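Primase X domain-containing protein (Sulfolobus solfataricus, PDB 4WYH) serves as a noncatalytic subunit of an archaeal eukaryotic-type primase and is essential for efficient primer synthesis. Local coordinates at residues L52-V62 with I95-W106. Sequence-based numbering, arbitrary orientation.
Sequences LYVASRYLVNV and INGVKKKGLLPW
Helix 47-63 packs against the C-terminal end of helix 88-101, and residues 102-106 then run back over helix 47-63, from Asn61 toward Tyr53. The helical segments cross at 54°, with axes 9.1 Å apart. Val98 is a knob among Ser56, Arg57, Val60 and Asn61; its CG1 lies 3.7 Å from Arg57 CG. Beside it Val60 CG1 presses tightly on Lys99 CB.

Asn61 holds the C-terminal end of helix 88-101. Its ND2 donates to Val98 O at 2.9 Å and to Leu103 O at 2.7 Å, both in the amide plane. Gly102, at positive phi, is where the chain leaves the helix, and Leu103 N turns back to Val98 O, which therefore takes two donors.

With CG anti to its carbonyl carbon (chi1 -53°) and the chain extended to NE, Arg57 crosses Leu103 obliquely and brings NH1 to hydrogen-bond Leu104 O at 2.9 Å, above the carbonyl plane. Leu103 CD1 lies over one guanidinium face, toward its rim. Cutting Arg57 back to alanine is likely to leave Leu104 O without this donor and open a gap beside Val98 and Leu103.

Farther along, Trp106 N donates to Tyr53 O at 3.0 Å. The Trp106 six-membered ring makes an offset stack with Tyr53, planes 29° apart, and Tyr53 CB sits over its five-membered ring. This is helix-helix and helix-loop packing within the all-helical PriX fold, away from the known manganese-binding residue.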
ATOM      1  N   LEU A  52      -1.008  -2.174  -4.684  1.00  4.01           N
ATOM      2  CA  LEU A  52      -1.509  -1.730  -5.977  1.00  6.89           C
ATOM      3  C   LEU A  52      -2.532  -0.592  -5.858  1.00  6.00           C
ATOM      4  O   LEU A  52      -2.469   0.370  -6.601  1.00  6.26           O
ATOM      5  CB  LEU A  52      -2.136  -2.893  -6.723  1.00  5.08           C
ATOM      6  CG  LEU A  52      -2.737  -2.648  -8.099  1.00  8.25           C
ATOM      7  CD1 LEU A  52      -1.684  -2.022  -9.008  1.00  4.69           C
ATOM      8  CD2 LEU A  52      -3.292  -3.932  -8.665  1.00  6.05           C
ATOM      9  N   TYR A  53      -3.457  -0.696  -4.898  1.00  5.03           N
ATOM     10  CA  TYR A  53      -4.642   0.179  -4.884  1.00  5.68           C
ATOM     11  C   TYR A  53      -4.505   1.358  -3.988  1.00  7.61           C
ATOM     12  O   TYR A  53      -5.227   2.363  -4.175  1.00  6.52           O
ATOM     13  CB  TYR A  53      -5.989  -0.635  -4.625  1.00  6.84           C
ATOM     14  CG  TYR A  53      -6.303  -1.660  -5.700  1.00  5.73           C
ATOM     15  CD1 TYR A  53      -6.703  -1.265  -6.938  1.00  7.57           C
ATOM     16  CD2 TYR A  53      -6.176  -3.039  -5.472  1.00  8.02           C
ATOM     17  CE1 TYR A  53      -6.942  -2.195  -7.931  1.00  8.88           C
ATOM     18  CE2 TYR A  53      -6.381  -3.973  -6.456  1.00  9.47           C
ATOM     19  CZ  TYR A  53      -6.745  -3.546  -7.698  1.00 10.30           C
ATOM     20  OH  TYR A  53      -7.019  -4.430  -8.695  1.00  8.13           O
ATOM     21  N   VAL A  54      -3.589   1.280  -3.017  1.00  6.83           N
ATOM     22  CA  VAL A  54      -3.497   2.278  -2.009  1.00  7.76           C
ATOM     23  C   VAL A  54      -2.074   2.834  -1.846  1.00  8.66           C
ATOM     24  O   VAL A  54      -1.836   4.005  -2.131  1.00  6.57           O
ATOM     25  CB  VAL A  54      -4.066   1.752  -0.659  1.00  8.26           C
ATOM     26  CG1 VAL A  54      -4.008   2.833   0.380  1.00  5.70           C
ATOM     27  CG2 VAL A  54      -5.462   1.167  -0.854  1.00  6.07           C
ATOM     28  N   ALA A  55      -1.140   2.028  -1.376  1.00  5.53           N
ATOM     29  CA  ALA A  55       0.111   2.573  -0.905  1.00  6.26           C
ATOM     30  C   ALA A  55       0.952   3.171  -2.016  1.00  6.45           C
ATOM     31  O   ALA A  55       1.485   4.265  -1.863  1.00  6.04           O
ATOM     32  CB  ALA A  55       0.880   1.513  -0.165  1.00  3.62           C
ATOM     33  N   SER A  56       1.069   2.491  -3.137  1.00  5.65           N
ATOM     34  CA  SER A  56       1.880   3.017  -4.238  1.00  6.82           C
ATOM     35  C   SER A  56       1.347   4.399  -4.700  1.00  6.30           C
ATOM     36  O   SER A  56       2.124   5.310  -4.859  1.00  3.78           O
ATOM     37  CB  SER A  56       1.917   2.063  -5.462  1.00  4.46           C
ATOM     38  OG  SER A  56       0.632   1.882  -6.007  1.00  3.83           O
ATOM     39  N   ARG A  57       0.027   4.503  -4.861  1.00  4.90           N
ATOM     40  CA  ARG A  57      -0.624   5.737  -5.287  1.00  7.24           C
ATOM     41  C   ARG A  57      -0.468   6.854  -4.263  1.00  5.91           C
ATOM     42  O   ARG A  57      -0.228   7.970  -4.618  1.00  5.28           O
ATOM     43  CB  ARG A  57      -2.084   5.459  -5.475  1.00  6.65           C
ATOM     44  CG  ARG A  57      -2.386   4.274  -6.402  1.00  6.18           C
ATOM     45  CD  ARG A  57      -3.863   4.180  -6.635  1.00  5.02           C
ATOM     46  NE  ARG A  57      -4.206   3.092  -7.488  1.00  5.18           N
ATOM     47  CZ  ARG A  57      -5.412   2.890  -7.972  1.00  9.34           C
ATOM     48  NH1 ARG A  57      -6.408   3.731  -7.667  1.00  6.53           N
ATOM     49  NH2 ARG A  57      -5.640   1.821  -8.729  1.00  7.59           N
ATOM     50  N   TYR A  58      -0.598   6.541  -2.980  1.00  5.76           N
ATOM     51  CA  TYR A  58      -0.333   7.531  -1.956  1.00  6.25           C
ATOM     52  C   TYR A  58       1.089   8.084  -2.015  1.00 10.39           C
ATOM     53  O   TYR A  58       1.336   9.296  -2.044  1.00  8.65           O
ATOM     54  CB  TYR A  58      -0.595   6.907  -0.614  1.00  8.55           C
ATOM     55  CG  TYR A  58      -0.108   7.715   0.570  1.00  7.46           C
ATOM     56  CD1 TYR A  58      -0.679   8.921   0.870  1.00 13.05           C
ATOM     57  CD2 TYR A  58       0.995   7.266   1.362  1.00  9.30           C
ATOM     58  CE1 TYR A  58      -0.206   9.690   1.955  1.00 16.53           C
ATOM     59  CE2 TYR A  58       1.488   8.023   2.433  1.00  8.71           C
ATOM     60  CZ  TYR A  58       0.855   9.195   2.738  1.00 18.08           C
ATOM     61  OH  TYR A  58       1.217   9.962   3.769  1.00 22.23           O
ATOM     62  N   LEU A  59       2.055   7.181  -2.000  1.00  7.16           N
ATOM     63  CA  LEU A  59       3.438   7.555  -1.998  1.00  7.77           C
ATOM     64  C   LEU A  59       3.798   8.428  -3.205  1.00  9.28           C
ATOM     65  O   LEU A  59       4.393   9.489  -3.083  1.00 11.56           O
ATOM     66  CB  LEU A  59       4.308   6.283  -1.957  1.00  8.55           C
ATOM     67  CG  LEU A  59       4.285   5.481  -0.653  1.00  9.27           C
ATOM     68  CD1 LEU A  59       5.103   4.208  -0.831  1.00  7.90           C
ATOM     69  CD2 LEU A  59       4.830   6.381   0.427  1.00 10.23           C
ATOM     70  N   VAL A  60       3.401   7.998  -4.366  1.00  8.95           N
ATOM     71  CA  VAL A  60       3.778   8.657  -5.596  1.00  6.17           C
ATOM     72  C   VAL A  60       2.971   9.946  -5.871  1.00 10.35           C
ATOM     73  O   VAL A  60       3.540  11.016  -6.228  1.00  8.21           O
ATOM     74  CB  VAL A  60       3.652   7.645  -6.754  1.00  7.44           C
ATOM     75  CG1 VAL A  60       3.827   8.317  -8.102  1.00 12.42           C
ATOM     76  CG2 VAL A  60       4.668   6.505  -6.545  1.00  9.12           C
ATOM     77  N   ASN A  61       1.665   9.869  -5.700  1.00  9.47           N
ATOM     78  CA  ASN A  61       0.791  10.918  -6.218  1.00  9.51           C
ATOM     79  C   ASN A  61       0.310  11.887  -5.189  1.00 11.47           C
ATOM     80  O   ASN A  61      -0.043  13.030  -5.532  1.00 12.07           O
ATOM     81  CB  ASN A  61      -0.379  10.290  -6.984  1.00  7.48           C
ATOM     82  CG  ASN A  61       0.083   9.648  -8.274  1.00  9.02           C
ATOM     83  OD1 ASN A  61       1.113  10.027  -8.880  1.00  7.65           O
ATOM     84  ND2 ASN A  61      -0.639   8.604  -8.668  1.00  8.36           N
ATOM     85  N   VAL A  62       0.344  11.469  -3.937  1.00  9.34           N
ATOM     86  CA  VAL A  62      -0.047  12.337  -2.811  1.00 12.81           C
ATOM     87  C   VAL A  62       1.179  12.860  -2.048  1.00 13.41           C
ATOM     88  O   VAL A  62       1.329  14.039  -1.877  1.00 15.25           O
ATOM     89  CB  VAL A  62      -0.989  11.639  -1.840  1.00  8.43           C
ATOM     90  CG1 VAL A  62      -1.485  12.644  -0.804  1.00 14.77           C
ATOM     91  CG2 VAL A  62      -2.186  11.028  -2.569  1.00  8.83           C
ATOM     92  N   ILE A  95       4.629   1.305  -9.518  1.00  4.99           N
ATOM     93  CA  ILE A  95       5.039   2.670  -9.219  1.00  7.31           C
ATOM     94  C   ILE A  95       5.002   3.491 -10.508  1.00  7.30           C
ATOM     95  O   ILE A  95       4.435   4.562 -10.506  1.00  6.02           O
ATOM     96  CB  ILE A  95       6.462   2.739  -8.610  1.00  6.82           C
ATOM     97  CG1 ILE A  95       6.467   2.126  -7.200  1.00  6.53           C
ATOM     98  CG2 ILE A  95       7.011   4.171  -8.621  1.00 11.80           C
ATOM     99  CD1 ILE A  95       7.867   1.718  -6.799  1.00  9.61           C
ATOM    100  N   ASN A  96       5.585   2.963 -11.592  1.00  5.72           N
ATOM    101  CA  ASN A  96       5.546   3.696 -12.861  1.00  8.50           C
ATOM    102  C   ASN A  96       4.134   3.880 -13.351  1.00  7.96           C
ATOM    103  O   ASN A  96       3.791   4.976 -13.767  1.00  8.81           O
ATOM    104  CB  ASN A  96       6.328   2.936 -13.921  1.00 17.31           C
ATOM    105  CG  ASN A  96       6.438   3.729 -15.218  1.00 24.20           C
ATOM    106  OD1 ASN A  96       7.211   4.680 -15.283  1.00 31.26           O
ATOM    107  ND2 ASN A  96       5.696   3.337 -16.238  1.00 22.77           N
ATOM    108  N   GLY A  97       3.310   2.805 -13.326  1.00  7.48           N
ATOM    109  CA  GLY A  97       1.912   2.885 -13.824  1.00  5.59           C
ATOM    110  C   GLY A  97       1.039   3.888 -13.075  1.00  7.05           C
ATOM    111  O   GLY A  97       0.250   4.631 -13.681  1.00  6.93           O
ATOM    112  N   VAL A  98       1.112   3.874 -11.736  1.00 10.82           N
ATOM    113  CA  VAL A  98       0.296   4.792 -10.926  1.00  6.91           C
ATOM    114  C   VAL A  98       0.761   6.197 -11.098  1.00  7.29           C
ATOM    115  O   VAL A  98      -0.067   7.132 -11.065  1.00  9.58           O
ATOM    116  CB  VAL A  98       0.235   4.458  -9.425  1.00  8.76           C
ATOM    117  CG1 VAL A  98      -0.305   3.082  -9.206  1.00  6.09           C
ATOM    118  CG2 VAL A  98       1.523   4.726  -8.630  1.00  4.72           C
ATOM    119  N   LYS A  99       2.069   6.395 -11.254  1.00  7.59           N
ATOM    120  CA  LYS A  99       2.608   7.730 -11.531  1.00  6.25           C
ATOM    121  C   LYS A  99       2.136   8.259 -12.858  1.00 11.08           C
ATOM    122  O   LYS A  99       1.789   9.446 -12.965  1.00 13.89           O
ATOM    123  CB  LYS A  99       4.147   7.728 -11.511  1.00 11.13           C
ATOM    124  CG  LYS A  99       4.782   9.131 -11.680  1.00 17.39           C
ATOM    125  CD  LYS A  99       6.298   9.087 -11.556  1.00 15.43           C
ATOM    126  CE  LYS A  99       6.942  10.467 -11.539  1.00 26.38           C
ATOM    127  NZ  LYS A  99       6.741  11.193 -10.239  1.00 22.13           N
ATOM    128  N   LYS A 100       2.183   7.429 -13.880  1.00  8.88           N
ATOM    129  CA  LYS A 100       1.751   7.863 -15.210  1.00 11.41           C
ATOM    130  C   LYS A 100       0.268   8.253 -15.264  1.00 16.62           C
ATOM    131  O   LYS A 100      -0.082   9.272 -15.889  1.00 15.38           O
ATOM    132  CB  LYS A 100       2.037   6.771 -16.246  1.00  9.58           C
ATOM    133  CG  LYS A 100       3.463   6.753 -16.684  1.00 16.36           C
ATOM    134  CD  LYS A 100       3.660   6.228 -18.089  1.00 25.76           C
ATOM    135  CE  LYS A 100       5.131   5.898 -18.320  1.00 22.45           C
ATOM    136  NZ  LYS A 100       5.389   6.112 -19.753  1.00 42.83           N
ATOM    137  N   LYS A 101      -0.613   7.433 -14.645  1.00 10.87           N
ATOM    138  CA  LYS A 101      -2.039   7.673 -14.700  1.00 11.36           C
ATOM    139  C   LYS A 101      -2.555   8.622 -13.624  1.00 14.52           C
ATOM    140  O   LYS A 101      -3.728   9.058 -13.666  1.00 12.75           O
ATOM    141  CB  LYS A 101      -2.806   6.333 -14.732  1.00 13.02           C
ATOM    142  CG  LYS A 101      -2.504   5.457 -15.965  1.00 12.14           C
ATOM    143  CD  LYS A 101      -3.103   4.044 -15.887  1.00 12.87           C
ATOM    144  CE  LYS A 101      -2.218   3.052 -15.157  1.00 11.61           C
ATOM    145  NZ  LYS A 101      -0.862   3.065 -15.705  1.00 11.06           N
ATOM    146  N   GLY A 102      -1.701   9.002 -12.689  1.00  8.96           N
ATOM    147  CA  GLY A 102      -2.101   9.836 -11.591  1.00  6.63           C
ATOM    148  C   GLY A 102      -3.179   9.232 -10.676  1.00 10.69           C
ATOM    149  O   GLY A 102      -3.991   9.943 -10.108  1.00  9.81           O
ATOM    150  N   LEU A 103      -3.163   7.934 -10.502  1.00  8.59           N
ATOM    151  CA  LEU A 103      -4.219   7.257  -9.769  1.00  8.71           C
ATOM    152  C   LEU A 103      -4.152   7.575  -8.323  1.00 10.37           C
ATOM    153  O   LEU A 103      -3.066   7.717  -7.765  1.00  8.07           O
ATOM    154  CB  LEU A 103      -4.169   5.755  -9.985  1.00  6.88           C
ATOM    155  CG  LEU A 103      -4.218   5.175 -11.387  1.00  9.61           C
ATOM    156  CD1 LEU A 103      -4.308   3.669 -11.375  1.00  7.03           C
ATOM    157  CD2 LEU A 103      -5.301   5.763 -12.238  1.00 15.39           C
ATOM    158  N   LEU A 104      -5.342   7.756  -7.733  1.00  9.71           N
ATOM    159  CA  LEU A 104      -5.503   8.075  -6.334  1.00 10.42           C
ATOM    160  C   LEU A 104      -5.759   6.867  -5.428  1.00  6.58           C
ATOM    161  O   LEU A 104      -6.476   5.953  -5.790  1.00  8.05           O
ATOM    162  CB  LEU A 104      -6.695   8.985  -6.151  1.00 10.36           C
ATOM    163  CG  LEU A 104      -6.617  10.306  -6.885  1.00 15.33           C
ATOM    164  CD1 LEU A 104      -8.030  10.904  -6.991  1.00 17.15           C
ATOM    165  CD2 LEU A 104      -5.700  11.233  -6.135  1.00 12.93           C
ATOM    166  N   PRO A 105      -5.173   6.875  -4.221  1.00  5.88           N
ATOM    167  CA  PRO A 105      -5.356   5.705  -3.346  1.00  6.65           C
ATOM    168  C   PRO A 105      -6.841   5.468  -3.083  1.00  7.88           C
ATOM    169  O   PRO A 105      -7.589   6.425  -2.965  1.00  7.71           O
ATOM    170  CB  PRO A 105      -4.613   6.100  -2.088  1.00  6.30           C
ATOM    171  CG  PRO A 105      -4.649   7.577  -2.081  1.00  8.00           C
ATOM    172  CD  PRO A 105      -4.476   7.959  -3.517  1.00  8.06           C
ATOM    173  N   TRP A 106      -7.302   4.219  -3.070  1.00  7.65           N
ATOM    174  CA  TRP A 106      -8.675   3.941  -2.613  1.00  7.40           C
ATOM    175  C   TRP A 106      -8.936   4.476  -1.170  1.00  8.63           C
ATOM    176  O   TRP A 106      -8.103   4.380  -0.259  1.00  7.07           O
ATOM    177  CB  TRP A 106      -8.877   2.449  -2.600  1.00  5.99           C
ATOM    178  CG  TRP A 106      -9.099   1.779  -3.880  1.00  6.69           C
ATOM    179  CD1 TRP A 106      -8.867   2.264  -5.164  1.00  3.66           C
ATOM    180  CD2 TRP A 106      -9.591   0.460  -4.032  1.00  5.86           C
ATOM    181  NE1 TRP A 106      -9.228   1.343  -6.063  1.00  8.85           N
ATOM    182  CE2 TRP A 106      -9.651   0.199  -5.419  1.00 10.05           C
ATOM    183  CE3 TRP A 106      -9.957  -0.544  -3.138  1.00  6.59           C
ATOM    184  CZ2 TRP A 106     -10.066  -1.036  -5.933  1.00  7.20           C
ATOM    185  CZ3 TRP A 106     -10.402  -1.741  -3.646  1.00  4.34           C
ATOM    186  CH2 TRP A 106     -10.445  -1.974  -5.036  1.00  9.23           C
TER
HETATM  187  O   HOH W   1      -9.044   3.734  -8.373  1.00 11.24           O
HETATM  188  O   HOH W   2       1.783  11.439 -11.225  1.00 10.79           O